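Local coordinates for SPbeta prophage-derived uncharacterized protein YopX (Bacillus subtilis, PDB 2I2L) that is an uncharacterised homodimeric protein of the SPbeta prophage, built mainly of beta strands, whose function is unknown, at residues B[65-70]-B[91-96]. Residues are numbered along the deposited sequence; the frame is centred on the assembly and turned at random.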
loop_
_atom_site.group_PDB
_atom_site.type_symbol
_atom_site.label_atom_id
_atom_site.label_comp_id
_atom_site.label_asym_id
_atom_site.label_seq_id
_atom_site.Cartn_x
_atom_site.Cartn_y
_atom_site.Cartn_z
ATOM N N ILE B 65 -2.296 -5.397 -8.568
ATOM C CA ILE B 65 -3.498 -4.609 -8.797
ATOM C C ILE B 65 -3.317 -3.225 -8.176
ATOM O O ILE B 65 -2.877 -3.106 -7.031
ATOM C CB ILE B 65 -4.749 -5.336 -8.206
ATOM C CG1 ILE B 65 -5.979 -5.057 -9.072
ATOM C CG2 ILE B 65 -5.021 -4.869 -6.798
ATOM C CD1 ILE B 65 -7.182 -5.954 -8.755
ATOM N N TYR B 66 -3.635 -2.185 -8.951
ATOM C CA TYR B 66 -3.512 -0.788 -8.513
ATOM C C TYR B 66 -4.904 -0.251 -8.143
ATOM O O TYR B 66 -5.673 -0.971 -7.522
ATOM C CB TYR B 66 -2.875 0.030 -9.636
ATOM C CG TYR B 66 -1.513 -0.492 -10.083
ATOM C CD1 TYR B 66 -0.327 0.021 -9.535
ATOM C CD2 TYR B 66 -1.414 -1.491 -11.051
ATOM C CE1 TYR B 66 0.919 -0.438 -9.940
ATOM C CE2 TYR B 66 -0.172 -1.964 -11.466
ATOM C CZ TYR B 66 0.996 -1.433 -10.907
ATOM O OH TYR B 66 2.231 -1.891 -11.332
ATOM N N ASP B 67 -5.251 0.983 -8.510
ATOM C CA ASP B 67 -6.586 1.499 -8.164
ATOM C C ASP B 67 -7.548 1.627 -9.349
ATOM O O ASP B 67 -8.103 2.698 -9.618
ATOM C CB ASP B 67 -6.438 2.826 -7.450
ATOM C CG ASP B 67 -5.658 2.684 -6.161
ATOM O OD1 ASP B 67 -4.470 2.306 -6.258
ATOM O OD2 ASP B 67 -6.227 2.931 -5.067
ATOM N N ARG B 68 -7.778 0.490 -10.007
ATOM C CA ARG B 68 -8.607 0.390 -11.210
ATOM C C ARG B 68 -10.029 -0.170 -11.069
ATOM O O ARG B 68 -10.520 -0.396 -9.962
ATOM C CB ARG B 68 -7.851 -0.462 -12.222
ATOM C CG ARG B 68 -7.541 -1.840 -11.687
ATOM C CD ARG B 68 -6.057 -2.042 -11.475
ATOM N NE ARG B 68 -5.348 -2.285 -12.729
ATOM C CZ ARG B 68 -4.198 -2.955 -12.823
ATOM N NH1 ARG B 68 -3.621 -3.452 -11.734
ATOM N NH2 ARG B 68 -3.623 -3.134 -14.009
ATOM N N SER B 69 -10.676 -0.384 -12.218
ATOM C CA SER B 69 -12.039 -0.931 -12.297
ATOM C C SER B 69 -11.956 -2.423 -12.614
ATOM O O SER B 69 -11.166 -2.835 -13.457
ATOM C CB SER B 69 -12.847 -0.243 -13.413
ATOM O OG SER B 69 -12.976 1.155 -13.212
ATOM N N ILE B 70 -12.758 -3.236 -11.943
ATOM C CA ILE B 70 -12.741 -4.669 -12.210
ATOM C C ILE B 70 -14.161 -5.205 -12.262
ATOM O O ILE B 70 -15.094 -4.573 -11.758
ATOM C CB ILE B 70 -11.939 -5.462 -11.130
ATOM C CG1 ILE B 70 -12.479 -5.178 -9.733
ATOM C CG2 ILE B 70 -10.488 -5.088 -11.174
ATOM C CD1 ILE B 70 -13.546 -6.150 -9.271
ATOM N N GLY B 91 -5.849 1.074 4.752
ATOM C CA GLY B 91 -4.864 0.010 4.764
ATOM C C GLY B 91 -5.290 -1.244 4.036
ATOM O O GLY B 91 -4.678 -2.300 4.183
ATOM N N VAL B 92 -6.346 -1.145 3.246
ATOM C CA VAL B 92 -6.794 -2.309 2.504
ATOM C C VAL B 92 -7.359 -1.956 1.137
ATOM O O VAL B 92 -8.083 -0.977 0.978
ATOM C CB VAL B 92 -7.818 -3.153 3.340
ATOM C CG1 VAL B 92 -8.524 -2.270 4.354
ATOM C CG2 VAL B 92 -8.819 -3.836 2.423
ATOM N N PHE B 93 -6.962 -2.748 0.145
ATOM C CA PHE B 93 -7.425 -2.591 -1.227
ATOM C C PHE B 93 -8.802 -3.231 -1.232
ATOM O O PHE B 93 -8.948 -4.415 -1.538
ATOM C CB PHE B 93 -6.498 -3.335 -2.192
ATOM C CG PHE B 93 -5.260 -2.574 -2.541
ATOM C CD1 PHE B 93 -5.123 -1.980 -3.789
ATOM C CD2 PHE B 93 -4.247 -2.407 -1.610
ATOM C CE1 PHE B 93 -3.991 -1.220 -4.107
ATOM C CE2 PHE B 93 -3.112 -1.646 -1.917
ATOM C CZ PHE B 93 -2.985 -1.053 -3.169
ATOM N N GLN B 94 -9.808 -2.452 -0.858
ATOM C CA GLN B 94 -11.171 -2.949 -0.813
ATOM C C GLN B 94 -11.888 -2.758 -2.140
ATOM O O GLN B 94 -11.483 -1.939 -2.970
ATOM C CB GLN B 94 -11.934 -2.240 0.301
ATOM C CG GLN B 94 -11.625 -0.757 0.400
ATOM C CD GLN B 94 -12.344 -0.092 1.551
ATOM O OE1 GLN B 94 -13.569 0.015 1.553
ATOM N NE2 GLN B 94 -11.584 0.354 2.545
ATOM N N VAL B 95 -12.950 -3.532 -2.334
ATOM C CA VAL B 95 -13.761 -3.473 -3.546
ATOM C C VAL B 95 -15.192 -3.839 -3.173
ATOM O O VAL B 95 -15.418 -4.746 -2.357
ATOM C CB VAL B 95 -13.257 -4.461 -4.616
ATOM C CG1 VAL B 95 -13.328 -5.891 -4.089
ATOM C CG2 VAL B 95 -14.087 -4.315 -5.878
ATOM N N ASP B 96 -16.157 -3.136 -3.761
ATOM C CA ASP B 96 -17.558 -3.404 -3.458
ATOM C C ASP B 96 -17.965 -4.806 -3.870
ATOM O O ASP B 96 -17.710 -5.229 -4.993
ATOM C CB ASP B 96 -18.470 -2.394 -4.149
ATOM C CG ASP B 96 -19.940 -2.750 -4.002
ATOM O OD1 ASP B 96 -20.371 -3.752 -4.615
ATOM O OD2 ASP B 96 -20.661 -2.039 -3.265
#
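In the five-stranded antiparallel sheet of YopX, strand 81-89 runs between strands 68-74 and 92-96, and I70 meets V95 across it, while F93 reaches the turn that leads into strand 68-74. The case illustrates how strands that are not direct neighbours in a sheet can still touch through side chains that reach over the strand between them: I70 pairs through its backbone with C84 of the intervening strand, and I70 CA and V95 CA are 8.8 Å apart. At one end two methyls of buried residues meet, I70 CD1 lying 3.9 Å from V95 CG2, and the two side chains cross at about a right angle. V95 CG2 stands anti to the backbone N, with CG1 between N and the carbonyl carbon (chi1 61°).

At the other end, within the two segments, the nearest neighbours of the F93 ring are the carbonyl oxygens of I65 and Y66. Its CG is anti to the carbonyl carbon (chi1 -81°), and the CD1-CE1 side of the ring is directed at the end of strand 63-65 and the turn at Y66 and D67. I65 O approaches CE1 obliquely at 3.7 Å, while the I65 side chain slides past the ring in the opposite direction, its CG2 4.2 Å from F93 CD1. F88 stacks on the F93 ring, and A58 and V109 also touch this side chain; the backbone of F93, centre of an inverse gamma turn, hydrogen-bonds to the second subunit. D67 crosses F93 at about a right angle, its OD1 4.2 Å from CE1 and its carboxylate plane turned 51° from the ring. Y66 O, by contrast, sits at the ring edge near its plane, where an oxygen probably gains slightly from the weakly positive ring hydrogens, 3.8 Å from F93 CE1 and 3.9 Å from F93 CD1.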